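Local coordinates for protein WZI (Escherichia coli, PDB 2YNK) that binds carbohydrate as an outer-membrane beta-barrel lectin and takes part in group 1 capsule assembly, at residues A[6-12]-A[150-156]; A[78-82]-A[431-435]; A[85-91]-A[164-168]; A[327-333]-A[365-371]. One frame throughout, in Å; residues are numbered along the deposited sequence.

Contact 1: residues A[6-12]-A[150-156]; sequences NDNDLRN and QWWGPGY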
loop_
_atom_site.group_PDB
_atom_site.type_symbol
_atom_site.label_atom_id
_atom_site.label_comp_id
_atom_site.label_asym_id
_atom_site.label_seq_id
_atom_site.Cartn_x
_atom_site.Cartn_y
_atom_site.Cartn_z
ATOM N N ASN A 6 1.346 -4.374 -4.455
ATOM C CA ASN A 6 1.627 -4.498 -3.030
ATOM C C ASN A 6 1.874 -5.939 -2.590
ATOM O O ASN A 6 0.945 -6.730 -2.512
ATOM C CB ASN A 6 0.465 -3.942 -2.189
ATOM C CG ASN A 6 0.128 -2.508 -2.514
ATOM O OD1 ASN A 6 0.540 -1.964 -3.539
ATOM N ND2 ASN A 6 -0.643 -1.889 -1.640
ATOM N N ASP A 7 3.132 -6.277 -2.317
ATOM C CA ASP A 7 3.486 -7.517 -1.622
ATOM C C ASP A 7 4.214 -7.100 -0.363
ATOM O O ASP A 7 5.032 -6.191 -0.394
ATOM C CB ASP A 7 4.395 -8.376 -2.484
ATOM C CG ASP A 7 4.720 -9.714 -1.837
ATOM O OD1 ASP A 7 3.773 -10.482 -1.561
ATOM O OD2 ASP A 7 5.921 -10.007 -1.620
ATOM N N ASN A 8 3.916 -7.741 0.751
ATOM C CA ASN A 8 4.426 -7.262 2.035
ATOM C C ASN A 8 5.822 -7.822 2.314
ATOM O O ASN A 8 6.690 -7.108 2.807
ATOM C CB ASN A 8 3.458 -7.621 3.158
ATOM C CG ASN A 8 3.877 -7.063 4.494
ATOM O OD1 ASN A 8 4.149 -5.875 4.626
ATOM N ND2 ASN A 8 3.919 -7.916 5.502
ATOM N N ASP A 9 6.020 -9.102 1.995
ATOM C CA ASP A 9 7.323 -9.744 2.119
ATOM C C ASP A 9 8.376 -9.062 1.252
ATOM O O ASP A 9 9.478 -8.778 1.730
ATOM C CB ASP A 9 7.236 -11.237 1.780
ATOM C CG ASP A 9 6.707 -12.073 2.939
ATOM O OD1 ASP A 9 6.484 -11.504 4.030
ATOM O OD2 ASP A 9 6.515 -13.302 2.767
ATOM N N LEU A 10 8.025 -8.779 -0.003
ATOM C CA LEU A 10 8.940 -8.098 -0.931
ATOM C C LEU A 10 9.342 -6.718 -0.419
ATOM O O LEU A 10 10.533 -6.373 -0.389
ATOM C CB LEU A 10 8.304 -7.945 -2.321
ATOM C CG LEU A 10 9.244 -7.429 -3.419
ATOM C CD1 LEU A 10 10.341 -8.457 -3.676
ATOM C CD2 LEU A 10 8.497 -7.110 -4.709
ATOM N N ARG A 11 8.333 -5.938 -0.034
ATOM C CA ARG A 11 8.533 -4.565 0.403
ATOM C C ARG A 11 9.472 -4.490 1.587
ATOM O O ARG A 11 10.333 -3.630 1.620
ATOM C CB ARG A 11 7.198 -3.885 0.774
ATOM C CG ARG A 11 7.419 -2.544 1.456
ATOM C CD ARG A 11 6.226 -1.614 1.485
ATOM N NE ARG A 11 6.665 -0.351 2.075
ATOM C CZ ARG A 11 5.914 0.493 2.775
ATOM N NH1 ARG A 11 4.627 0.257 2.987
ATOM N NH2 ARG A 11 6.469 1.595 3.272
ATOM N N ASN A 12 9.286 -5.360 2.571
ATOM C CA ASN A 12 10.110 -5.320 3.775
ATOM C C ASN A 12 11.578 -5.706 3.455
ATOM O O ASN A 12 12.519 -5.110 3.982
ATOM C CB ASN A 12 9.522 -6.220 4.869
ATOM C CG ASN A 12 8.132 -5.770 5.323
ATOM O OD1 ASN A 12 7.167 -6.530 5.233
ATOM N ND2 ASN A 12 8.024 -4.535 5.804
ATOM N N GLN A 150 -2.911 0.251 -5.466
ATOM C CA GLN A 150 -1.777 1.169 -5.339
ATOM C C GLN A 150 -1.366 1.324 -3.882
ATOM O O GLN A 150 -2.066 0.852 -2.961
ATOM C CB GLN A 150 -2.141 2.547 -5.892
ATOM C CG GLN A 150 -2.356 2.609 -7.393
ATOM C CD GLN A 150 -3.326 3.709 -7.787
ATOM O OE1 GLN A 150 -4.507 3.689 -7.408
ATOM N NE2 GLN A 150 -2.839 4.668 -8.565
ATOM N N TRP A 151 -0.221 1.980 -3.690
ATOM C CA TRP A 151 0.156 2.512 -2.388
ATOM C C TRP A 151 0.916 3.772 -2.576
ATOM O O TRP A 151 1.950 3.776 -3.249
ATOM C CB TRP A 151 0.997 1.525 -1.619
ATOM C CG TRP A 151 1.273 1.916 -0.194
ATOM C CD1 TRP A 151 2.318 2.696 0.287
ATOM C CD2 TRP A 151 0.513 1.525 0.994
ATOM N NE1 TRP A 151 2.257 2.810 1.654
ATOM C CE2 TRP A 151 1.192 2.130 2.137
ATOM C CE3 TRP A 151 -0.624 0.760 1.215
ATOM C CZ2 TRP A 151 0.735 1.958 3.433
ATOM C CZ3 TRP A 151 -1.068 0.589 2.529
ATOM C CH2 TRP A 151 -0.401 1.170 3.605
ATOM N N TRP A 152 0.414 4.857 -1.987
ATOM C CA TRP A 152 1.050 6.171 -2.113
ATOM C C TRP A 152 1.625 6.665 -0.807
ATOM O O TRP A 152 0.902 7.183 0.056
ATOM C CB TRP A 152 0.059 7.172 -2.673
ATOM C CG TRP A 152 -0.148 7.040 -4.157
ATOM C CD1 TRP A 152 0.272 6.012 -4.999
ATOM C CD2 TRP A 152 -0.875 7.960 -5.026
ATOM N NE1 TRP A 152 -0.125 6.244 -6.286
ATOM C CE2 TRP A 152 -0.803 7.397 -6.371
ATOM C CE3 TRP A 152 -1.557 9.147 -4.829
ATOM C CZ2 TRP A 152 -1.378 8.019 -7.451
ATOM C CZ3 TRP A 152 -2.133 9.772 -5.926
ATOM C CH2 TRP A 152 -2.048 9.220 -7.206
ATOM N N GLY A 153 2.945 6.503 -0.658
ATOM C CA GLY A 153 3.668 7.075 0.466
ATOM C C GLY A 153 4.519 6.084 1.226
ATOM O O GLY A 153 4.487 4.893 0.948
ATOM N N PRO A 154 5.276 6.577 2.212
ATOM C CA PRO A 154 6.278 5.788 2.907
ATOM C C PRO A 154 5.766 5.037 4.123
ATOM O O PRO A 154 6.534 4.314 4.766
ATOM C CB PRO A 154 7.283 6.845 3.344
ATOM C CG PRO A 154 6.439 8.043 3.609
ATOM C CD PRO A 154 5.252 7.969 2.694
ATOM N N GLY A 155 4.486 5.187 4.434
ATOM C CA GLY A 155 3.929 4.567 5.619
ATOM C C GLY A 155 3.819 3.074 5.454
ATOM O O GLY A 155 3.729 2.575 4.330
ATOM N N TYR A 156 3.830 2.372 6.588
ATOM C CA TYR A 156 3.650 0.928 6.622
ATOM C C TYR A 156 2.240 0.540 7.053
ATOM O O TYR A 156 1.738 -0.519 6.678
ATOM C CB TYR A 156 4.686 0.288 7.549
ATOM C CG TYR A 156 6.067 0.218 6.932
ATOM C CD1 TYR A 156 6.371 -0.747 5.988
ATOM C CD2 TYR A 156 7.054 1.135 7.273
ATOM C CE1 TYR A 156 7.630 -0.817 5.408
ATOM C CE2 TYR A 156 8.315 1.074 6.704
ATOM C CZ TYR A 156 8.600 0.091 5.771
ATOM O OH TYR A 156 9.836 0.023 5.182
HETATM O O HOH W 1 9.256 0.564 2.731
#
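Arg11 reaches from the first turn of helix 8-19 into the loop after strand 151-152. Its NH1 donates to Gly155 O at 2.8 Å, and its NH2 donates to the same Gly155 O at 3.1 Å, so one carbonyl takes both terminal nitrogens of the guanidinium. A weak bond runs from Arg11 NH2 to Pro154 O at 3.1 Å. The guanidinium also lies flat on the Tyr156 ring, planes 10° apart and centres 3.9 Å apart, an off-centre cation-pi stack. Water 1 joins Arg11 NE (2.8 Å) to Tyr156 OH (2.6 Å), a hydroxyl that also bonds Glu313. Further out, Asn6 ND2 makes a weak hydrogen bond to Gln150 O at 3.4 Å and packs on Trp151 CB at 3.8 Å. Asp7 is the N-cap of the helix: its OD2 accepts from Leu10 N at 2.9 Å. Phe86 adds a second cation-pi contact to Arg11. This is a buried arginine, stacked and hydrogen-bonded, that ties the N-terminal helix to a loop inside the beta-barrel.

Contact 2: residues A[78-82]-A[431-435]; sequences DQPGT and LWYTN. With HEX (hexane), chain R.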
loop_
_atom_site.group_PDB
_atom_site.type_symbol
_atom_site.label_atom_id
_atom_site.label_comp_id
_atom_site.label_asym_id
_atom_site.label_seq_id
_atom_site.Cartn_x
_atom_site.Cartn_y
_atom_site.Cartn_z
ATOM N N ASP A 78 -12.463 -14.540 11.922
ATOM C CA ASP A 78 -13.186 -13.270 11.889
ATOM C C ASP A 78 -12.273 -12.180 11.338
ATOM O O ASP A 78 -11.085 -12.399 11.099
ATOM C CB ASP A 78 -13.632 -12.879 13.314
ATOM C CG ASP A 78 -14.847 -11.936 13.346
ATOM O OD1 ASP A 78 -15.285 -11.417 12.293
ATOM O OD2 ASP A 78 -15.368 -11.712 14.461
ATOM N N GLN A 79 -12.846 -11.001 11.147
ATOM C CA GLN A 79 -12.103 -9.808 10.775
ATOM C C GLN A 79 -11.232 -9.363 11.955
ATOM O O GLN A 79 -11.694 -9.368 13.096
ATOM C CB GLN A 79 -13.110 -8.714 10.421
ATOM C CG GLN A 79 -12.557 -7.486 9.739
ATOM C CD GLN A 79 -13.669 -6.562 9.265
ATOM O OE1 GLN A 79 -14.837 -6.739 9.624
ATOM N NE2 GLN A 79 -13.312 -5.577 8.435
ATOM N N PRO A 80 -9.963 -9.001 11.692
ATOM C CA PRO A 80 -9.174 -8.379 12.752
ATOM C C PRO A 80 -9.865 -7.145 13.335
ATOM O O PRO A 80 -10.624 -6.471 12.648
ATOM C CB PRO A 80 -7.878 -7.983 12.042
ATOM C CG PRO A 80 -7.756 -8.936 10.915
ATOM C CD PRO A 80 -9.158 -9.264 10.486
ATOM N N GLY A 81 -9.603 -6.869 14.603
ATOM C CA GLY A 81 -10.212 -5.745 15.289
ATOM C C GLY A 81 -9.496 -4.459 14.955
ATOM O O GLY A 81 -10.134 -3.426 14.791
ATOM N N THR A 82 -8.169 -4.517 14.860
ATOM C CA THR A 82 -7.379 -3.361 14.468
ATOM C C THR A 82 -7.286 -3.313 12.945
ATOM O O THR A 82 -7.433 -4.343 12.279
ATOM C CB THR A 82 -5.957 -3.423 15.065
ATOM O OG1 THR A 82 -5.197 -4.464 14.429
ATOM C CG2 THR A 82 -6.021 -3.670 16.567
ATOM N N LEU A 431 -2.392 -14.324 14.466
ATOM C CA LEU A 431 -3.124 -14.541 15.706
ATOM C C LEU A 431 -3.224 -13.207 16.423
ATOM O O LEU A 431 -2.220 -12.523 16.564
ATOM C CB LEU A 431 -2.371 -15.536 16.577
ATOM C CG LEU A 431 -3.013 -15.915 17.912
ATOM C CD1 LEU A 431 -4.134 -16.926 17.709
ATOM C CD2 LEU A 431 -1.957 -16.460 18.864
ATOM N N TRP A 432 -4.411 -12.826 16.883
ATOM C CA TRP A 432 -4.558 -11.496 17.487
ATOM C C TRP A 432 -5.540 -11.413 18.628
ATOM O O TRP A 432 -6.439 -12.243 18.745
ATOM C CB TRP A 432 -4.920 -10.478 16.411
ATOM C CG TRP A 432 -6.237 -10.764 15.740
ATOM C CD1 TRP A 432 -7.513 -10.394 16.169
ATOM C CD2 TRP A 432 -6.463 -11.511 14.496
ATOM N NE1 TRP A 432 -8.470 -10.841 15.297
ATOM C CE2 TRP A 432 -7.917 -11.516 14.280
ATOM C CE3 TRP A 432 -5.641 -12.156 13.580
ATOM C CZ2 TRP A 432 -8.492 -12.131 13.194
ATOM C CZ3 TRP A 432 -6.239 -12.779 12.482
ATOM C CH2 TRP A 432 -7.635 -12.767 12.298
ATOM N N TYR A 433 -5.337 -10.407 19.484
ATOM C CA TYR A 433 -6.261 -10.059 20.565
ATOM C C TYR A 433 -6.482 -8.552 20.559
ATOM O O TYR A 433 -5.517 -7.785 20.445
ATOM C CB TYR A 433 -5.734 -10.479 21.946
ATOM C CG TYR A 433 -6.595 -9.960 23.100
ATOM C CD1 TYR A 433 -7.835 -10.525 23.373
ATOM C CD2 TYR A 433 -6.164 -8.900 23.906
ATOM C CE1 TYR A 433 -8.624 -10.058 24.415
ATOM C CE2 TYR A 433 -6.935 -8.429 24.955
ATOM C CZ TYR A 433 -8.173 -9.006 25.202
ATOM O OH TYR A 433 -8.969 -8.547 26.228
ATOM N N THR A 434 -7.746 -8.139 20.689
ATOM C CA THR A 434 -8.107 -6.728 20.648
ATOM C C THR A 434 -9.031 -6.388 21.790
ATOM O O THR A 434 -10.142 -6.906 21.868
ATOM C CB THR A 434 -8.834 -6.332 19.351
ATOM O OG1 THR A 434 -8.131 -6.837 18.207
ATOM C CG2 THR A 434 -8.924 -4.826 19.256
ATOM N N ASN A 435 -8.541 -5.523 22.674
ATOM C CA ASN A 435 -9.336 -4.884 23.711
ATOM C C ASN A 435 -10.151 -3.767 23.050
ATOM O O ASN A 435 -9.580 -2.813 22.507
ATOM C CB ASN A 435 -8.408 -4.312 24.789
ATOM C CG ASN A 435 -9.081 -4.156 26.138
ATOM O OD1 ASN A 435 -10.140 -3.526 26.269
ATOM N ND2 ASN A 435 -8.452 -4.716 27.162
HETATM C C1 HEX R . -5.210 -2.944 28.199
HETATM C C2 HEX R . -5.049 -4.441 28.019
HETATM C C3 HEX R . -4.577 -4.796 26.607
HETATM C C4 HEX R . -3.091 -5.179 26.562
HETATM C C5 HEX R . -2.741 -5.973 25.304
HETATM C C6 HEX R . -2.684 -5.072 24.092
HETATM O O HOH W 2 -11.416 -11.014 15.272
#
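This contact packs a loop against the wall of the outer-membrane barrel. Segment 78-82 belongs to the loop between strands 69-76 and 95-104, and segment 431-435 is the end of strand 425-435. Trp432 supplies most of the strand's share of the surface. Pro80 sits over one face of its indole: Pro80 CG is 4.1 Å from the centroid of the six-membered ring and 15° off the normal, a CH-pi contact. Asp78 O lies at the ring edge, 3.3 Å from Trp432 CZ2. Water 2 bridges the two segments, donating to Gln79 O at 2.7 Å and accepting from Trp432 NE1 at 3.0 Å. Gly81 CA comes 3.7 Å from Thr434 OG1. A CB on Gly81 would clash with that hydroxyl, so the lack of a side chain lets the loop lie close. Thr82 CG2 and Thr434 CG2 meet at 4.1 Å. Leu431 lines a dodecane pocket, and Asn435 ND2 lies 3.5 Å from hexane C2. Strand 425-435 runs between strands 408-422 and 444-454. Trp432 also touches Gln414 and Ser447 on these neighbours, while Asp78 OD2 accepts from the backbone of Asp442 just before strand 444-454.

Contact 3: residues A[85-91]-A[164-168]; sequences GFGQTQP and DAMRP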
loop_
_atom_site.group_PDB
_atom_site.type_symbol
_atom_site.label_atom_id
_atom_site.label_comp_id
_atom_site.label_asym_id
_atom_site.label_seq_id
_atom_site.Cartn_x
_atom_site.Cartn_y
_atom_site.Cartn_z
ATOM N N GLY A 85 -1.984 -3.296 7.797
ATOM C CA GLY A 85 -1.027 -2.512 7.042
ATOM C C GLY A 85 -0.947 -2.805 5.562
ATOM O O GLY A 85 -1.762 -3.511 4.975
ATOM N N PHE A 86 0.069 -2.211 4.968
ATOM C CA PHE A 86 0.440 -2.453 3.598
ATOM C C PHE A 86 0.330 -3.927 3.268
ATOM O O PHE A 86 0.941 -4.777 3.919
ATOM C CB PHE A 86 1.866 -1.958 3.384
ATOM C CG PHE A 86 2.409 -2.255 2.035
ATOM C CD1 PHE A 86 3.070 -3.443 1.796
ATOM C CD2 PHE A 86 2.271 -1.343 1.011
ATOM C CE1 PHE A 86 3.575 -3.724 0.552
ATOM C CE2 PHE A 86 2.783 -1.613 -0.236
ATOM C CZ PHE A 86 3.432 -2.814 -0.468
ATOM N N GLY A 87 -0.496 -4.206 2.267
ATOM C CA GLY A 87 -0.695 -5.543 1.744
ATOM C C GLY A 87 -1.440 -6.508 2.645
ATOM O O GLY A 87 -1.438 -7.712 2.377
ATOM N N GLN A 88 -2.085 -6.021 3.699
ATOM C CA GLN A 88 -2.666 -6.935 4.692
ATOM C C GLN A 88 -4.201 -6.836 4.938
ATOM O O GLN A 88 -4.713 -7.554 5.795
ATOM C CB GLN A 88 -1.886 -6.807 6.006
ATOM C CG GLN A 88 -0.483 -7.410 5.940
ATOM C CD GLN A 88 0.498 -6.737 6.892
ATOM O OE1 GLN A 88 0.518 -7.031 8.086
ATOM N NE2 GLN A 88 1.321 -5.826 6.359
ATOM N N THR A 89 -4.928 -5.997 4.195
ATOM C CA THR A 89 -6.398 -5.924 4.328
ATOM C C THR A 89 -7.063 -6.930 3.385
ATOM O O THR A 89 -7.109 -6.717 2.176
ATOM C CB THR A 89 -6.981 -4.504 4.023
ATOM O OG1 THR A 89 -6.467 -3.523 4.943
ATOM C CG2 THR A 89 -8.509 -4.509 4.133
ATOM N N GLN A 90 -7.578 -8.025 3.937
ATOM C CA GLN A 90 -8.371 -8.979 3.159
ATOM C C GLN A 90 -9.854 -8.559 3.096
ATOM O O GLN A 90 -10.416 -8.096 4.092
ATOM C CB GLN A 90 -8.240 -10.369 3.760
ATOM C CG GLN A 90 -6.875 -11.001 3.522
ATOM C CD GLN A 90 -6.751 -11.724 2.184
ATOM O OE1 GLN A 90 -7.725 -11.889 1.433
ATOM N NE2 GLN A 90 -5.537 -12.178 1.888
ATOM N N PRO A 91 -10.488 -8.708 1.918
ATOM C CA PRO A 91 -11.854 -8.231 1.720
ATOM C C PRO A 91 -12.948 -9.202 2.181
ATOM O O PRO A 91 -14.130 -8.860 2.151
ATOM C CB PRO A 91 -11.917 -8.060 0.204
ATOM C CG PRO A 91 -11.082 -9.179 -0.298
ATOM C CD PRO A 91 -9.942 -9.273 0.672
ATOM N N ASP A 164 -4.845 0.780 0.431
ATOM C CA ASP A 164 -4.906 -0.629 0.117
ATOM C C ASP A 164 -6.091 -1.317 0.756
ATOM O O ASP A 164 -6.238 -2.526 0.598
ATOM C CB ASP A 164 -3.684 -1.223 0.808
ATOM C CG ASP A 164 -3.081 -2.346 0.072
ATOM O OD1 ASP A 164 -3.249 -2.422 -1.161
ATOM O OD2 ASP A 164 -2.401 -3.135 0.742
ATOM N N ALA A 165 -6.909 -0.549 1.489
ATOM C CA ALA A 165 -7.819 -1.064 2.502
ATOM C C ALA A 165 -9.251 -1.035 1.990
ATOM O O ALA A 165 -10.140 -0.423 2.598
ATOM C CB ALA A 165 -7.689 -0.212 3.758
HETATM N N MSE A 166 -9.461 -1.696 0.858
HETATM C CA MSE A 166 -10.594 -1.416 -0.025
HETATM C C MSE A 166 -10.357 -2.196 -1.281
HETATM O O MSE A 166 -9.232 -2.601 -1.563
HETATM C CB MSE A 166 -10.590 0.065 -0.398
HETATM C CG MSE A 166 -9.116 0.492 -0.537
HETATM SE SE MSE A 166 -8.843 1.455 -2.198
HETATM C CE MSE A 166 -8.386 -0.099 -3.322
ATOM N N ARG A 167 -11.403 -2.404 -2.066
ATOM C CA ARG A 167 -11.272 -3.214 -3.262
ATOM C C ARG A 167 -10.681 -2.347 -4.351
ATOM O O ARG A 167 -11.129 -1.209 -4.533
ATOM C CB ARG A 167 -12.618 -3.794 -3.688
ATOM C CG ARG A 167 -13.244 -4.630 -2.595
ATOM C CD ARG A 167 -14.540 -5.282 -3.034
ATOM N NE ARG A 167 -14.335 -6.706 -3.227
ATOM C CZ ARG A 167 -14.710 -7.653 -2.382
ATOM N NH1 ARG A 167 -15.369 -7.371 -1.269
ATOM N NH2 ARG A 167 -14.442 -8.908 -2.672
ATOM N N PRO A 168 -9.670 -2.871 -5.070
ATOM C CA PRO A 168 -9.022 -2.083 -6.108
ATOM C C PRO A 168 -10.020 -1.722 -7.204
ATOM O O PRO A 168 -10.953 -2.495 -7.468
ATOM C CB PRO A 168 -7.919 -3.012 -6.628
ATOM C CG PRO A 168 -8.378 -4.388 -6.282
ATOM C CD PRO A 168 -9.149 -4.249 -5.010
#
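Asp164 points its carboxylate at the turn formed by Gly85 to Gln88. Its OD2 accepts from Gly87 N at 2.7 Å, the one hydrogen bond between the segments. The turn is type II, closed by Gln88 N to Gly85 O at 2.8 Å. Gly87 holds its third position with positive phi, a conformation that favours glycine. Gln88 NE2 folds back to Phe86 O at 2.7 Å. Beyond the turn, the two segments pack side by side. Thr89 lies against Ala165, with Thr89 OG1 3.7 Å from both Ala165 CA and Ala165 CB. Thr89 CB is 4.0 Å from Asp164 O. At the far end Pro91 covers one face of the Arg167 guanidinium, with Pro91 CB 3.8 Å from Arg167 NH1. The charge of Arg167 is met by Glu116, its salt-bridge partner. Phe86 turns away from segment 164-168. It packs edge-to-face with Trp30 and Trp151 and makes a cation-pi contact with Arg11. Neither segment has regular secondary structure. The contact is loop-to-loop packing: a beta turn held by an aspartate joins the long loop after strand 69-76 to the loop before strand 170-176 near the middle of the barrel.

Contact 4: residues A[327-333]-A[365-371]; sequences LEAHDTR and GDGQLVA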
loop_
_atom_site.group_PDB
_atom_site.type_symbol
_atom_site.label_atom_id
_atom_site.label_comp_id
_atom_site.label_asym_id
_atom_site.label_seq_id
_atom_site.Cartn_x
_atom_site.Cartn_y
_atom_site.Cartn_z
ATOM N N LEU A 327 7.940 2.238 14.001
ATOM C CA LEU A 327 7.029 2.855 14.952
ATOM C C LEU A 327 6.371 4.002 14.204
ATOM O O LEU A 327 7.066 4.859 13.654
ATOM C CB LEU A 327 7.773 3.347 16.191
ATOM C CG LEU A 327 6.898 3.802 17.367
ATOM C CD1 LEU A 327 5.866 2.741 17.724
ATOM C CD2 LEU A 327 7.734 4.151 18.595
ATOM N N GLU A 328 5.039 4.007 14.164
ATOM C CA GLU A 328 4.312 4.876 13.251
ATOM C C GLU A 328 3.060 5.487 13.907
ATOM O O GLU A 328 2.291 4.779 14.562
ATOM C CB GLU A 328 3.936 4.064 12.003
ATOM C CG GLU A 328 3.458 4.899 10.823
ATOM C CD GLU A 328 3.340 4.107 9.533
ATOM O OE1 GLU A 328 4.228 3.274 9.250
ATOM O OE2 GLU A 328 2.362 4.322 8.781
ATOM N N ALA A 329 2.866 6.797 13.728
ATOM C CA ALA A 329 1.711 7.514 14.296
ATOM C C ALA A 329 0.869 8.162 13.199
ATOM O O ALA A 329 1.422 8.770 12.288
ATOM C CB ALA A 329 2.171 8.564 15.296
ATOM N N HIS A 330 -0.456 8.011 13.275
ATOM C CA HIS A 330 -1.379 8.628 12.316
ATOM C C HIS A 330 -2.356 9.528 13.012
ATOM O O HIS A 330 -2.735 9.275 14.150
ATOM C CB HIS A 330 -2.201 7.568 11.597
ATOM C CG HIS A 330 -1.409 6.657 10.693
ATOM N ND1 HIS A 330 -2.000 5.895 9.768
ATOM C CD2 HIS A 330 -0.039 6.408 10.589
ATOM C CE1 HIS A 330 -1.071 5.183 9.113
ATOM N NE2 HIS A 330 0.128 5.500 9.617
ATOM N N ASP A 331 -2.799 10.574 12.323
ATOM C CA ASP A 331 -3.929 11.380 12.790
ATOM C C ASP A 331 -4.782 11.808 11.601
ATOM O O ASP A 331 -4.378 12.658 10.808
ATOM C CB ASP A 331 -3.445 12.604 13.580
ATOM C CG ASP A 331 -4.589 13.353 14.265
ATOM O OD1 ASP A 331 -5.530 13.761 13.554
ATOM O OD2 ASP A 331 -4.546 13.543 15.507
ATOM N N THR A 332 -5.969 11.217 11.485
ATOM C CA THR A 332 -6.866 11.512 10.369
ATOM C C THR A 332 -8.036 12.419 10.773
ATOM O O THR A 332 -9.066 12.469 10.093
ATOM C CB THR A 332 -7.364 10.220 9.696
ATOM O OG1 THR A 332 -8.099 9.438 10.645
ATOM C CG2 THR A 332 -6.175 9.420 9.167
ATOM N N ARG A 333 -7.872 13.149 11.868
ATOM C CA ARG A 333 -8.734 14.292 12.138
ATOM C C ARG A 333 -8.283 15.462 11.265
ATOM O O ARG A 333 -7.274 15.369 10.562
ATOM C CB ARG A 333 -8.661 14.688 13.615
ATOM C CG ARG A 333 -9.143 13.609 14.573
ATOM C CD ARG A 333 -8.960 14.026 16.019
ATOM N NE ARG A 333 -7.554 14.000 16.407
ATOM C CZ ARG A 333 -7.094 14.411 17.584
ATOM N NH1 ARG A 333 -7.923 14.887 18.511
ATOM N NH2 ARG A 333 -5.793 14.347 17.835
ATOM N N GLY A 365 -11.680 8.265 8.681
ATOM C CA GLY A 365 -11.431 9.621 9.150
ATOM C C GLY A 365 -11.634 9.779 10.643
ATOM O O GLY A 365 -12.291 8.957 11.282
ATOM N N ASP A 366 -11.059 10.861 11.171
ATOM C CA ASP A 366 -11.114 11.236 12.590
ATOM C C ASP A 366 -10.377 10.278 13.528
ATOM O O ASP A 366 -10.607 10.298 14.737
ATOM C CB ASP A 366 -12.565 11.399 13.049
ATOM C CG ASP A 366 -13.378 12.274 12.126
ATOM O OD1 ASP A 366 -12.805 13.224 11.547
ATOM O OD2 ASP A 366 -14.595 12.002 11.991
ATOM N N GLY A 367 -9.474 9.468 12.979
ATOM C CA GLY A 367 -8.791 8.443 13.751
ATOM C C GLY A 367 -7.412 8.850 14.233
ATOM O O GLY A 367 -6.709 9.603 13.568
ATOM N N GLN A 368 -7.029 8.340 15.397
ATOM C CA GLN A 368 -5.674 8.493 15.927
ATOM C C GLN A 368 -5.068 7.102 16.116
ATOM O O GLN A 368 -5.736 6.199 16.627
ATOM C CB GLN A 368 -5.711 9.228 17.259
ATOM C CG GLN A 368 -6.504 10.514 17.216
ATOM C CD GLN A 368 -6.565 11.185 18.561
ATOM O OE1 GLN A 368 -5.536 11.497 19.154
ATOM N NE2 GLN A 368 -7.771 11.421 19.049
ATOM N N LEU A 369 -3.809 6.933 15.713
ATOM C CA LEU A 369 -3.176 5.614 15.708
ATOM C C LEU A 369 -1.669 5.675 15.960
ATOM O O LEU A 369 -0.958 6.467 15.350
ATOM C CB LEU A 369 -3.456 4.920 14.377
ATOM C CG LEU A 369 -2.865 3.535 14.105
ATOM C CD1 LEU A 369 -3.915 2.666 13.437
ATOM C CD2 LEU A 369 -1.618 3.612 13.232
ATOM N N VAL A 370 -1.219 4.850 16.899
ATOM C CA VAL A 370 0.181 4.584 17.129
ATOM C C VAL A 370 0.355 3.079 16.993
ATOM O O VAL A 370 -0.414 2.311 17.570
ATOM C CB VAL A 370 0.610 5.007 18.540
ATOM C CG1 VAL A 370 2.117 4.836 18.707
ATOM C CG2 VAL A 370 0.201 6.447 18.807
ATOM N N ALA A 371 1.345 2.652 16.220
ATOM C CA ALA A 371 1.580 1.222 16.023
ATOM C C ALA A 371 3.057 0.925 15.890
ATOM O O ALA A 371 3.801 1.670 15.245
ATOM C CB ALA A 371 0.842 0.726 14.799
#
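Backbone hydrogen bonds dominate. Strands 327-331 and 368-371 run antiparallel, their axes 4.5 Å apart at closest and at 177°. Glu328 and Ala371 form one hydrogen-bonded pair, each N to the other's O at 2.9 Å. His330 and Leu369 form the next, with His330 N to Leu369 O at 2.6 Å and Leu369 N to His330 O at 3.0 Å. The pairing runs past the strand ends: Thr332 N donates to Gly367 O at 2.7 Å, and Asp366 N donates to Thr332 O at 2.8 Å. The Thr332 side chain joins in, its OG1 accepting from Gly367 N at 2.7 Å. Within segment 327-333, His330 NE2 donates to Glu328 OE2 at 2.7 Å. Outside the two segments, His330 ND1 bonds Asp361 and Glu328 OE1 bonds Tyr290. Asp331 OD1 accepts from Arg333 N at 2.9 Å, an Asx turn, and Asp331 OD2 forms a salt bridge with Arg333 NH2 at 2.8 Å. Leu369 CD2 makes a CH-pi contact over the face of the His330 ring, 4.1 Å from its centroid. Ala329 and Val370 share the opposite face, on the surface. In the barrel wall, strand 322-331 is flanked on its other edge by strand 306-317, and strand 368-377 by strand 383-393.

In the fold
Contacts 1 and 4 are mostly buried, contacts 2 and 3 only partly. Contact 4 alone pairs two barrel strands, so backbone bonds carry it. Contact 2 meets the same barrel wall from a loop, through an indole, a proline and a water. Contacts 1 and 3 are nearer the centre of the chain and rely on charged side chains: an arginine on backbone carbonyls in one, an aspartate on a backbone amide in the other. They touch, Tyr156 O lying 2.9 Å from Phe86 N. Contact 1 also meets contact 4, where Tyr156 N is 2.8 Å from Glu328 OE1. Contacts 2 and 3 use one long loop, between strands 69-76 and 95-104.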